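Local structure of deoxyribose-phosphate aldolase (4EIV) at residues V67-R71 with A109-D115; V58-P64 with I84-V90; V102-V107 with E143-V147. The protein belongs to the deoxyribose-phosphate aldolase family and folds as a TIM barrel, eight parallel strands ringed by helices. The contacts are given in a common frame with arbitrary orientation. Numbering follows the deposited sequence.

Interaction 1: residues V67-R71 with A109-D115; sequences VRFIR and ALKDGAD
In this TIM barrel, helix 67-74 packs on the C-terminal end of the neighbouring outer helix 99-111, where a Schellman motif turns the chain toward strand 116-120. The closest CA pairs are Arg68 with Asp112 (4.9 Å) and Arg71 with Gly113 (6.1 Å). Asp112 is the most heavily covered residue. Its CA-to-CB bond points toward helix 67-74 (chi1 m), and it makes a salt bridge, Arg68 NH2 to Asp112 OD1 at 2.7 Å, at the edge of the guanidinium. Arg68 is extended at chi1 and chi2 (t, t), then turns at chi3 (m). A water joins Arg68 N to Asp112 OD2. Val67 (chi1 t) is buried beneath this polar pair. Val67 CG1 lies 3.5 Å from Asp112 O, 3.4 Å from Ala114 N and 4.0 Å from Ala114 CB. Gly113 closes the Schellman motif with phi/psi 112/8. Gly113 N bonds to Leu110 O (3.1 Å) and Ala114 N to Ala109 O (3.0 Å). A CB at Gly113 would clash with Arg71 CG and press on the preceding carbonyl. One turn on from Val67, Arg71 (chi1 m, chi2 m, chi3 t) reaches along Gly113 to Asp115. Arg71 NH2 also bonds to Ile84 O, just before strand 85-90. Across the contact, Arg71 NH2 meets Asp115 OD2 in a salt bridge of 2.8 Å.

Interaction 2: residues V58-P64 with I84-V90; sequences VGVSVRP and IKVCAAV
This is a parallel strand pair in the wall of the barrel, joining strand 59-62 to strand 85-90. The contact is largely buried. The strand axes approach to 4.7 Å and cross at -25°. The register pairs Gly59 with Lys85, Val60 with Val86, Ser61 with Cys87 and Val62 with Ala88, at CA-CA distances of 4.2, 5.2, 4.7 and 5.3 Å. Five backbone hydrogen bonds hold it. Lys85 N bonds to Val58 O (2.9 Å), Val60 N to Lys85 O (2.9 Å), Cys87 N to Val60 O (2.8 Å), Val62 N to Cys87 O (3.0 Å) and Ala89 N to Val62 O (2.9 Å). Gly59 is nearly fully extended (-175/-176), and its CA lies 3.0 Å from Lys85 O. A CB there would clash with that oxygen.

Val60, Val62, Val86 and Ala88 point to the outer face. Val60 (chi1 p) sets CG1 4.0 Å from Ile84 CD1 and 4.2 Å from Val86 CG2. Val62 (chi1 m) sets CG2 4.0 Å from Val86 CG1 (Val86 chi1 t). Ile70 of helix 67-74 packs on this face. Ser61 and Cys87 point to the barrel interior, where Ser61 OG bonds to Glu118. Lys85 starts on the same face but leads away, and its NZ makes a salt bridge with Glu116. Past the strand end, Pro64 CD lies 3.2 Å from Ala89 O. The two strands and helix 67-74 between them form a beta-alpha-beta unit, the repeating element of the TIM barrel.

Interaction 3: residues V102-V107 with E143-V147; sequences VSLEAV and EVKKV
Val147 (chi1 m) overlaps Ala106 and Val107, and its CA-to-CB bond points toward helix 99-111. Val147 CG2 lies 4.0 Å from Ala106 CB, and Val147 CB lies 3.8 Å from Val107 CG2 (Val107 chi1 t). Both segments are helical throughout. Their axes approach to 9.0 Å and run nearly parallel, with a crossing angle of -22°. The closest CA pairs are Ser103 with Val144 (5.0 Å) and Val107 with Val147 (6.3 Å), so the contact repeats about one turn along each helix.

Val144 (chi1 t) fills the deeper part of the interface. Val144 CG2 lies 3.7 Å from Val102 CG1 (Val102 chi1 t), and Val144 CG1 lies 4.3 Å from Ala106 CB. Ala106 CB thus packs against both Val144 and Val147. The small Ser103 lets the backbones come close at Val144. Ser103 (chi1 m) has its OG 3.6 Å from Glu143 O, without a hydrogen bond across the helices; its OG bonds to Pro99 O in its own helix. No hydrogen bond links the two segments. A salt bridge within helix 130-148 joins Lys146 NZ to Glu143 OE1 at 2.8 Å. On the barrel side, Val144 touches Leu153 of strand 152-156, while Val102 touches Val90 of strand 85-90. Helices 99-111 and 130-148 lie side by side in the outer layer over these strands, as neighbouring helices do in a TIM barrel.

From the N terminus, strand 59-62 leads into helix 67-74 and then strand 85-90. Interaction 2 closes this loop by pairing the two strands. Interaction 1 opens before that loop closes, because its first segment lies within it, and it ends beyond strand 85-90 at 109-115. The two therefore cross. They also touch: Asp115 N lies 2.8 Å from Val86 O, a probable hydrogen bond. Interaction 3 opens on helix 99-111 before interaction 1 closes, and itself closes at 143-147 on helix 130-148, beyond strand 116-120. These two cross as well. Interaction 3 follows interaction 2 in series. Together they tie two barrel strands to helices 67-74, 99-111 and 130-148.

Interaction 1: residues V67-R71 with A109-D115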
ATOM      1  N   VAL A  67      -9.850  -0.014  28.388  1.00 30.85           N
ATOM      2  CA  VAL A  67      -8.452  -0.186  27.970  1.00 31.46           C
ATOM      3  C   VAL A  67      -7.767  -1.294  28.784  1.00 32.48           C
ATOM      4  O   VAL A  67      -7.199  -2.234  28.219  1.00 34.02           O
ATOM      5  CB  VAL A  67      -7.643   1.144  28.047  1.00 31.23           C
ATOM      6  CG1 VAL A  67      -6.174   0.939  27.705  1.00 33.13           C
ATOM      7  CG2 VAL A  67      -8.265   2.215  27.121  1.00 30.66           C
ATOM      8  N   ARG A  68      -7.825  -1.190  30.115  1.00 33.00           N
ATOM      9  CA  ARG A  68      -7.201  -2.191  30.979  1.00 34.90           C
ATOM     10  C   ARG A  68      -7.809  -3.569  30.776  1.00 35.07           C
ATOM     11  O   ARG A  68      -7.085  -4.571  30.798  1.00 36.55           O
ATOM     12  CB  ARG A  68      -7.286  -1.787  32.453  1.00 36.07           C
ATOM     13  CG  ARG A  68      -6.657  -2.801  33.408  1.00 40.13           C
ATOM     14  CD  ARG A  68      -6.549  -2.237  34.800  1.00 42.69           C
ATOM     15  NE  ARG A  68      -5.659  -1.086  34.791  1.00 46.08           N
ATOM     16  CZ  ARG A  68      -4.341  -1.134  34.994  1.00 49.31           C
ATOM     17  NH1 ARG A  68      -3.736  -2.285  35.246  1.00 52.70           N
ATOM     18  NH2 ARG A  68      -3.625  -0.012  34.944  1.00 49.89           N
ATOM     19  N   PHE A  69      -9.126  -3.628  30.594  1.00 34.69           N
ATOM     20  CA  PHE A  69      -9.795  -4.897  30.328  1.00 35.28           C
ATOM     21  C   PHE A  69      -9.163  -5.610  29.144  1.00 35.19           C
ATOM     22  O   PHE A  69      -8.791  -6.780  29.242  1.00 36.44           O
ATOM     23  CB  PHE A  69     -11.291  -4.719  30.070  1.00 35.30           C
ATOM     24  CG  PHE A  69     -11.953  -5.961  29.542  1.00 36.28           C
ATOM     25  CD1 PHE A  69     -12.108  -7.084  30.353  1.00 38.20           C
ATOM     26  CD2 PHE A  69     -12.390  -6.028  28.225  1.00 36.09           C
ATOM     27  CE1 PHE A  69     -12.707  -8.230  29.859  1.00 39.48           C
ATOM     28  CE2 PHE A  69     -12.991  -7.164  27.732  1.00 37.78           C
ATOM     29  CZ  PHE A  69     -13.150  -8.267  28.544  1.00 39.33           C
ATOM     30  N   ILE A  70      -9.012  -4.896  28.040  1.00 33.72           N
ATOM     31  CA  ILE A  70      -8.421  -5.493  26.845  1.00 33.68           C
ATOM     32  C   ILE A  70      -6.951  -5.903  27.050  1.00 34.64           C
ATOM     33  O   ILE A  70      -6.550  -7.035  26.720  1.00 36.06           O
ATOM     34  CB  ILE A  70      -8.508  -4.525  25.643  1.00 31.83           C
ATOM     35  CG1 ILE A  70      -9.967  -4.317  25.239  1.00 31.86           C
ATOM     36  CG2 ILE A  70      -7.681  -5.093  24.474  1.00 33.28           C
ATOM     37  CD1 ILE A  70     -10.173  -3.139  24.279  1.00 30.65           C
ATOM     38  N   ARG A  71      -6.164  -4.990  27.622  1.00 35.26           N
ATOM     39  CA  ARG A  71      -4.724  -5.167  27.772  1.00 36.79           C
ATOM     40  C   ARG A  71      -4.230  -6.091  28.883  1.00 39.19           C
ATOM     41  O   ARG A  71      -3.134  -6.653  28.779  1.00 41.49           O
ATOM     42  CB  ARG A  71      -4.042  -3.806  27.898  1.00 36.43           C
ATOM     43  CG  ARG A  71      -3.947  -3.075  26.567  1.00 35.74           C
ATOM     44  CD  ARG A  71      -2.878  -3.745  25.707  1.00 38.08           C
ATOM     45  NE  ARG A  71      -2.692  -3.148  24.391  1.00 38.01           N
ATOM     46  CZ  ARG A  71      -3.058  -3.680  23.217  1.00 36.28           C
ATOM     47  NH1 ARG A  71      -3.654  -4.870  23.119  1.00 36.21           N
ATOM     48  NH2 ARG A  71      -2.792  -3.006  22.110  1.00 36.44           N
ATOM     49  N   ALA A 109      -5.635   6.458  30.251  1.00 33.62           N
ATOM     50  CA  ALA A 109      -5.768   5.495  29.175  1.00 33.25           C
ATOM     51  C   ALA A 109      -4.401   4.979  28.751  1.00 33.87           C
ATOM     52  O   ALA A 109      -4.218   3.769  28.536  1.00 34.15           O
ATOM     53  CB  ALA A 109      -6.476   6.127  27.991  1.00 31.23           C
ATOM     54  N   LEU A 110      -3.430   5.887  28.654  1.00 34.76           N
ATOM     55  CA  LEU A 110      -2.073   5.529  28.260  1.00 35.82           C
ATOM     56  C   LEU A 110      -1.444   4.632  29.346  1.00 36.82           C
ATOM     57  O   LEU A 110      -0.813   3.622  29.034  1.00 37.82           O
ATOM     58  CB  LEU A 110      -1.234   6.793  28.009  1.00 36.61           C
ATOM     59  CG  LEU A 110      -1.695   7.595  26.778  1.00 35.74           C
ATOM     60  CD1 LEU A 110      -1.093   9.007  26.794  1.00 38.97           C
ATOM     61  CD2 LEU A 110      -1.397   6.869  25.476  1.00 38.32           C
ATOM     62  N   LYS A 111      -1.692   4.953  30.610  1.00 36.99           N
ATOM     63  CA  LYS A 111      -1.201   4.128  31.726  1.00 39.35           C
ATOM     64  C   LYS A 111      -1.749   2.709  31.637  1.00 39.30           C
ATOM     65  O   LYS A 111      -1.027   1.732  31.899  1.00 40.59           O
ATOM     66  CB  LYS A 111      -1.657   4.739  33.055  1.00 40.27           C
ATOM     67  CG  LYS A 111      -1.217   4.009  34.311  1.00 45.47           C
ATOM     68  CD  LYS A 111      -1.996   4.502  35.534  1.00 49.53           C
ATOM     69  CE  LYS A 111      -1.974   6.042  35.704  1.00 51.19           C
ATOM     70  NZ  LYS A 111      -2.638   6.479  36.973  1.00 53.68           N
ATOM     71  N   ASP A 112      -3.032   2.607  31.291  1.00 37.97           N
ATOM     72  CA  ASP A 112      -3.733   1.329  31.163  1.00 38.49           C
ATOM     73  C   ASP A 112      -3.364   0.513  29.925  1.00 38.83           C
ATOM     74  O   ASP A 112      -3.840  -0.611  29.789  1.00 39.67           O
ATOM     75  CB  ASP A 112      -5.250   1.546  31.235  1.00 37.97           C
ATOM     76  CG  ASP A 112      -5.713   2.014  32.615  1.00 39.48           C
ATOM     77  OD1 ASP A 112      -4.911   1.963  33.570  1.00 42.12           O
ATOM     78  OD2 ASP A 112      -6.885   2.436  32.755  1.00 40.42           O
ATOM     79  N   GLY A 113      -2.526   1.066  29.043  1.00 38.06           N
ATOM     80  CA  GLY A 113      -2.048   0.356  27.845  1.00 38.07           C
ATOM     81  C   GLY A 113      -2.523   0.847  26.478  1.00 35.78           C
ATOM     82  O   GLY A 113      -2.251   0.195  25.466  1.00 36.20           O
ATOM     83  N   ALA A 114      -3.207   1.986  26.409  1.00 34.66           N
ATOM     84  CA  ALA A 114      -3.674   2.495  25.114  1.00 32.99           C
ATOM     85  C   ALA A 114      -2.501   2.854  24.211  1.00 33.07           C
ATOM     86  O   ALA A 114      -1.488   3.378  24.677  1.00 34.99           O
ATOM     87  CB  ALA A 114      -4.548   3.710  25.326  1.00 31.80           C
ATOM     88  N   ASP A 115      -2.639   2.578  22.922  1.00 32.34           N
ATOM     89  CA  ASP A 115      -1.606   2.879  21.946  1.00 31.99           C
ATOM     90  C   ASP A 115      -1.801   4.223  21.265  1.00 31.20           C
ATOM     91  O   ASP A 115      -0.844   4.837  20.801  1.00 32.44           O
ATOM     92  CB  ASP A 115      -1.603   1.797  20.867  1.00 32.21           C
ATOM     93  CG  ASP A 115      -1.375   0.427  21.434  1.00 32.96           C
ATOM     94  OD1 ASP A 115      -0.223   0.125  21.810  1.00 37.61           O
ATOM     95  OD2 ASP A 115      -2.347  -0.336  21.533  1.00 34.15           O
TER
HETATM   96  O   HOH W   1      -8.880   1.118  31.621  1.00 36.38           O
HETATM   97  O   HOH W   2      -7.833   0.905  35.412  0.60 41.90           O
HETATM   98  O   HOH W   3      -0.279  -1.070  24.438  1.00 47.51           O

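Interaction 2: residues V58-P64 with I84-V90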
ATOM      1  N   VAL A  58      -6.196  -2.856  12.236  1.00 26.05           N
ATOM      2  CA  VAL A  58      -5.270  -1.969  12.943  1.00 25.93           C
ATOM      3  C   VAL A  58      -5.556  -1.908  14.453  1.00 26.93           C
ATOM      4  O   VAL A  58      -4.656  -1.996  15.266  1.00 28.33           O
ATOM      5  CB  VAL A  58      -5.310  -0.520  12.373  1.00 25.49           C
ATOM      6  CG1 VAL A  58      -4.305   0.356  13.088  1.00 27.24           C
ATOM      7  CG2 VAL A  58      -5.039  -0.527  10.851  1.00 26.68           C
ATOM      8  N   GLY A  59      -6.810  -1.708  14.815  1.00 26.93           N
ATOM      9  CA  GLY A  59      -7.155  -1.532  16.207  1.00 27.70           C
ATOM     10  C   GLY A  59      -8.624  -1.435  16.510  1.00 26.39           C
ATOM     11  O   GLY A  59      -9.492  -1.640  15.642  1.00 25.91           O
ATOM     12  N   VAL A  60      -8.885  -1.197  17.796  1.00 26.86           N
ATOM     13  CA  VAL A  60     -10.221  -1.047  18.336  1.00 26.73           C
ATOM     14  C   VAL A  60     -10.267   0.277  19.083  1.00 26.70           C
ATOM     15  O   VAL A  60      -9.294   0.650  19.751  1.00 28.37           O
ATOM     16  CB  VAL A  60     -10.604  -2.236  19.275  1.00 27.68           C
ATOM     17  CG1 VAL A  60      -9.632  -2.361  20.458  1.00 29.27           C
ATOM     18  CG2 VAL A  60     -12.056  -2.133  19.732  1.00 28.76           C
ATOM     19  N   SER A  61     -11.385   0.983  18.932  1.00 26.61           N
ATOM     20  CA  SER A  61     -11.653   2.220  19.635  1.00 26.92           C
ATOM     21  C   SER A  61     -12.614   1.960  20.779  1.00 25.76           C
ATOM     22  O   SER A  61     -13.728   1.497  20.560  1.00 26.45           O
ATOM     23  CB  SER A  61     -12.267   3.285  18.719  1.00 27.17           C
ATOM     24  OG  SER A  61     -11.387   3.652  17.666  1.00 28.24           O
ATOM     25  N   VAL A  62     -12.181   2.269  21.991  1.00 26.69           N
ATOM     26  CA  VAL A  62     -13.036   2.131  23.171  1.00 26.89           C
ATOM     27  C   VAL A  62     -12.911   3.348  24.061  1.00 26.94           C
ATOM     28  O   VAL A  62     -11.973   4.125  23.936  1.00 26.43           O
ATOM     29  CB  VAL A  62     -12.647   0.878  24.028  1.00 27.81           C
ATOM     30  CG1 VAL A  62     -12.961  -0.419  23.278  1.00 29.61           C
ATOM     31  CG2 VAL A  62     -11.190   0.952  24.429  1.00 28.13           C
ATOM     32  N   ARG A  63     -13.843   3.491  25.001  1.00 27.31           N
ATOM     33  CA  ARG A  63     -13.701   4.516  26.035  1.00 27.87           C
ATOM     34  C   ARG A  63     -12.568   4.067  26.979  1.00 28.38           C
ATOM     35  O   ARG A  63     -12.243   2.864  27.056  1.00 28.96           O
ATOM     36  CB  ARG A  63     -14.977   4.691  26.860  1.00 28.89           C
ATOM     37  CG  ARG A  63     -16.213   5.000  26.088  1.00 29.53           C
ATOM     38  CD  ARG A  63     -16.167   6.310  25.286  1.00 27.91           C
ATOM     39  NE  ARG A  63     -17.542   6.495  24.878  1.00 27.34           N
ATOM     40  CZ  ARG A  63     -18.489   7.082  25.626  1.00 26.98           C
ATOM     41  NH1 ARG A  63     -18.170   7.749  26.728  1.00 28.83           N
ATOM     42  NH2 ARG A  63     -19.747   7.051  25.228  1.00 27.30           N
ATOM     43  N   PRO A  64     -11.950   5.012  27.709  1.00 28.33           N
ATOM     44  CA  PRO A  64     -10.890   4.673  28.642  1.00 29.65           C
ATOM     45  C   PRO A  64     -11.255   3.516  29.590  1.00 30.42           C
ATOM     46  O   PRO A  64     -10.382   2.716  29.916  1.00 32.25           O
ATOM     47  CB  PRO A  64     -10.666   5.988  29.379  1.00 29.40           C
ATOM     48  CG  PRO A  64     -10.947   7.004  28.336  1.00 28.26           C
ATOM     49  CD  PRO A  64     -12.105   6.476  27.581  1.00 27.46           C
ATOM     50  N   ILE A  84      -3.540  -6.137  18.164  1.00 34.50           N
ATOM     51  CA  ILE A  84      -4.257  -4.977  17.627  1.00 32.87           C
ATOM     52  C   ILE A  84      -3.983  -3.821  18.575  1.00 32.49           C
ATOM     53  O   ILE A  84      -3.665  -4.030  19.746  1.00 33.27           O
ATOM     54  CB  ILE A  84      -5.778  -5.181  17.477  1.00 31.95           C
ATOM     55  CG1 ILE A  84      -6.460  -5.470  18.823  1.00 32.11           C
ATOM     56  CG2 ILE A  84      -6.062  -6.277  16.450  1.00 33.11           C
ATOM     57  CD1 ILE A  84      -7.997  -5.528  18.742  1.00 32.36           C
ATOM     58  N   LYS A  85      -4.065  -2.609  18.050  1.00 30.84           N
ATOM     59  CA  LYS A  85      -3.896  -1.417  18.859  1.00 30.63           C
ATOM     60  C   LYS A  85      -5.192  -1.105  19.586  1.00 29.85           C
ATOM     61  O   LYS A  85      -6.282  -1.452  19.116  1.00 29.90           O
ATOM     62  CB  LYS A  85      -3.560  -0.219  17.989  1.00 30.82           C
ATOM     63  CG  LYS A  85      -2.178  -0.182  17.421  1.00 33.86           C
ATOM     64  CD  LYS A  85      -2.077   1.040  16.535  1.00 37.37           C
ATOM     65  CE  LYS A  85      -0.668   1.464  16.225  1.00 39.73           C
ATOM     66  NZ  LYS A  85      -0.720   2.653  15.324  1.00 39.73           N
ATOM     67  N   VAL A  86      -5.061  -0.470  20.745  1.00 29.49           N
ATOM     68  CA  VAL A  86      -6.191   0.020  21.516  1.00 29.33           C
ATOM     69  C   VAL A  86      -6.135   1.558  21.424  1.00 28.77           C
ATOM     70  O   VAL A  86      -5.155   2.186  21.834  1.00 29.29           O
ATOM     71  CB  VAL A  86      -6.187  -0.469  22.975  1.00 30.20           C
ATOM     72  CG1 VAL A  86      -7.295   0.191  23.760  1.00 31.01           C
ATOM     73  CG2 VAL A  86      -6.318  -1.996  23.028  1.00 31.83           C
ATOM     74  N   CYS A  87      -7.171   2.154  20.848  0.50 27.91           N
ATOM     75  CA  CYS A  87      -7.252   3.606  20.755  0.50 27.85           C
ATOM     76  C   CYS A  87      -8.343   4.073  21.713  0.50 27.00           C
ATOM     77  O   CYS A  87      -9.501   3.667  21.598  0.50 27.94           O
ATOM     78  CB  CYS A  87      -7.533   4.059  19.337  0.50 27.72           C
ATOM     79  SG  CYS A  87      -7.586   5.849  19.201  0.50 30.83           S
ATOM     80  N   ALA A  88      -7.945   4.895  22.675  1.00 26.63           N
ATOM     81  CA  ALA A  88      -8.844   5.378  23.720  1.00 26.35           C
ATOM     82  C   ALA A  88      -9.514   6.688  23.289  1.00 25.61           C
ATOM     83  O   ALA A  88      -8.813   7.664  22.967  1.00 25.84           O
ATOM     84  CB  ALA A  88      -8.078   5.608  25.009  1.00 27.90           C
ATOM     85  N   ALA A  89     -10.848   6.696  23.333  1.00 25.52           N
ATOM     86  CA  ALA A  89     -11.658   7.846  22.930  1.00 24.78           C
ATOM     87  C   ALA A  89     -11.852   8.779  24.125  1.00 25.93           C
ATOM     88  O   ALA A  89     -12.516   8.431  25.099  1.00 27.43           O
ATOM     89  CB  ALA A  89     -12.994   7.330  22.380  1.00 25.34           C
ATOM     90  N   VAL A  90     -11.251   9.960  24.045  1.00 25.31           N
ATOM     91  CA  VAL A  90     -11.292  10.948  25.148  1.00 24.86           C
ATOM     92  C   VAL A  90     -12.154  12.148  24.736  1.00 25.06           C
ATOM     93  O   VAL A  90     -12.289  12.464  23.554  1.00 24.45           O
ATOM     94  CB  VAL A  90      -9.878  11.387  25.609  1.00 24.99           C
ATOM     95  CG1 VAL A  90      -9.062  10.146  26.016  1.00 27.07           C
ATOM     96  CG2 VAL A  90      -9.146  12.195  24.536  1.00 25.86           C
TER

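Interaction 3: residues V102-V107 with E143-V147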
ATOM      1  N   VAL A 102      -9.785  16.382  29.948  1.00 27.60           N
ATOM      2  CA  VAL A 102      -9.484  15.495  28.827  1.00 27.05           C
ATOM      3  C   VAL A 102      -8.050  14.960  28.938  1.00 27.35           C
ATOM      4  O   VAL A 102      -7.790  13.784  28.679  1.00 28.23           O
ATOM      5  CB  VAL A 102      -9.741  16.170  27.469  1.00 25.65           C
ATOM      6  CG1 VAL A 102      -9.499  15.194  26.349  1.00 26.95           C
ATOM      7  CG2 VAL A 102     -11.188  16.687  27.402  1.00 26.18           C
ATOM      8  N   SER A 103      -7.119  15.806  29.344  1.00 28.77           N
ATOM      9  CA  SER A 103      -5.768  15.342  29.561  1.00 30.91           C
ATOM     10  C   SER A 103      -5.736  14.217  30.608  1.00 30.90           C
ATOM     11  O   SER A 103      -5.018  13.235  30.432  1.00 32.44           O
ATOM     12  CB  SER A 103      -4.883  16.498  29.953  1.00 31.63           C
ATOM     13  OG  SER A 103      -4.753  17.376  28.862  1.00 34.10           O
ATOM     14  N   LEU A 104      -6.534  14.343  31.669  0.50 31.58           N
ATOM     15  CA  LEU A 104      -6.580  13.308  32.712  0.50 33.09           C
ATOM     16  C   LEU A 104      -7.106  11.963  32.168  0.50 33.15           C
ATOM     17  O   LEU A 104      -6.594  10.900  32.536  0.50 34.79           O
ATOM     18  CB  LEU A 104      -7.351  13.806  33.955  0.50 33.43           C
ATOM     19  CG  LEU A 104      -6.636  14.876  34.815  0.50 34.69           C
ATOM     20  CD1 LEU A 104      -7.555  15.426  35.895  0.50 35.32           C
ATOM     21  CD2 LEU A 104      -5.328  14.383  35.457  0.50 35.33           C
ATOM     22  N   GLU A 105      -8.106  11.996  31.285  1.00 31.86           N
ATOM     23  CA  GLU A 105      -8.589  10.773  30.628  1.00 31.89           C
ATOM     24  C   GLU A 105      -7.464  10.129  29.813  1.00 31.41           C
ATOM     25  O   GLU A 105      -7.264   8.916  29.849  1.00 32.39           O
ATOM     26  CB  GLU A 105      -9.726  11.036  29.652  1.00 31.64           C
ATOM     27  CG  GLU A 105     -10.974  11.611  30.205  1.00 32.27           C
ATOM     28  CD  GLU A 105     -12.012  11.632  29.129  1.00 32.23           C
ATOM     29  OE1 GLU A 105     -12.555  10.556  28.823  1.00 37.76           O
ATOM     30  OE2 GLU A 105     -12.268  12.708  28.558  1.00 32.08           O
ATOM     31  N   ALA A 106      -6.761  10.950  29.034  1.00 30.76           N
ATOM     32  CA  ALA A 106      -5.677  10.465  28.175  1.00 30.93           C
ATOM     33  C   ALA A 106      -4.541   9.860  28.988  1.00 32.62           C
ATOM     34  O   ALA A 106      -4.042   8.795  28.651  1.00 33.10           O
ATOM     35  CB  ALA A 106      -5.172  11.595  27.275  1.00 29.99           C
ATOM     36  N   VAL A 107      -4.131  10.540  30.050  1.00 33.74           N
ATOM     37  CA  VAL A 107      -3.063  10.031  30.900  1.00 35.54           C
ATOM     38  C   VAL A 107      -3.405   8.638  31.432  1.00 35.46           C
ATOM     39  O   VAL A 107      -2.580   7.710  31.385  1.00 36.72           O
ATOM     40  CB  VAL A 107      -2.787  10.976  32.096  1.00 36.47           C
ATOM     41  CG1 VAL A 107      -1.822  10.330  33.096  1.00 38.77           C
ATOM     42  CG2 VAL A 107      -2.222  12.312  31.632  1.00 37.60           C
ATOM     43  N   GLU A 143      -2.756  20.721  24.668  1.00 29.29           N
ATOM     44  CA  GLU A 143      -2.644  20.176  26.010  1.00 30.66           C
ATOM     45  C   GLU A 143      -2.679  18.658  26.033  1.00 29.78           C
ATOM     46  O   GLU A 143      -1.900  18.026  26.738  1.00 31.71           O
ATOM     47  CB  GLU A 143      -3.708  20.789  26.921  1.00 31.66           C
ATOM     48  CG  GLU A 143      -3.381  22.248  27.259  1.00 35.05           C
ATOM     49  CD  GLU A 143      -2.117  22.385  28.062  1.00 38.86           C
ATOM     50  OE1 GLU A 143      -1.252  23.209  27.676  1.00 44.49           O
ATOM     51  OE2 GLU A 143      -1.969  21.626  29.051  1.00 43.46           O
ATOM     52  N   VAL A 144      -3.582  18.072  25.248  1.00 28.16           N
ATOM     53  CA  VAL A 144      -3.647  16.616  25.171  1.00 28.79           C
ATOM     54  C   VAL A 144      -2.378  16.068  24.509  1.00 29.04           C
ATOM     55  O   VAL A 144      -1.825  15.036  24.940  1.00 29.53           O
ATOM     56  CB  VAL A 144      -4.943  16.149  24.455  1.00 27.64           C
ATOM     57  CG1 VAL A 144      -4.929  14.624  24.207  1.00 29.21           C
ATOM     58  CG2 VAL A 144      -6.163  16.531  25.294  1.00 29.55           C
ATOM     59  N   LYS A 145      -1.913  16.727  23.452  1.00 29.31           N
ATOM     60  CA  LYS A 145      -0.672  16.259  22.776  1.00 30.71           C
ATOM     61  C   LYS A 145       0.526  16.210  23.718  1.00 32.43           C
ATOM     62  O   LYS A 145       1.372  15.342  23.575  1.00 33.18           O
ATOM     63  CB  LYS A 145      -0.343  17.108  21.541  1.00 30.53           C
ATOM     64  CG  LYS A 145       0.830  16.606  20.672  1.00 32.21           C
ATOM     65  CD  LYS A 145       0.757  15.136  20.230  1.00 34.00           C
ATOM     66  CE  LYS A 145       2.027  14.682  19.471  1.00 35.78           C
ATOM     67  NZ  LYS A 145       2.029  13.206  19.083  1.00 35.96           N
ATOM     68  N   LYS A 146       0.585  17.125  24.680  1.00 33.84           N
ATOM     69  CA  LYS A 146       1.678  17.135  25.658  1.00 36.14           C
ATOM     70  C   LYS A 146       1.745  15.837  26.456  1.00 36.78           C
ATOM     71  O   LYS A 146       2.839  15.366  26.775  1.00 39.55           O
ATOM     72  CB  LYS A 146       1.524  18.301  26.642  1.00 38.55           C
ATOM     73  CG  LYS A 146       1.861  19.677  26.085  1.00 41.25           C
ATOM     74  CD  LYS A 146       1.691  20.745  27.167  1.00 46.00           C
ATOM     75  CE  LYS A 146       1.917  22.149  26.624  1.00 48.31           C
ATOM     76  NZ  LYS A 146       1.591  23.189  27.653  1.00 50.99           N
ATOM     77  N   VAL A 147       0.586  15.278  26.796  1.00 35.07           N
ATOM     78  CA  VAL A 147       0.554  14.048  27.584  1.00 36.06           C
ATOM     79  C   VAL A 147       0.659  12.788  26.745  1.00 36.02           C
ATOM     80  O   VAL A 147       1.102  11.759  27.237  1.00 37.66           O
ATOM     81  CB  VAL A 147      -0.678  13.984  28.554  1.00 36.10           C
ATOM     82  CG1 VAL A 147      -0.673  15.214  29.503  1.00 37.68           C
ATOM     83  CG2 VAL A 147      -1.972  13.881  27.831  1.00 35.37           C
TER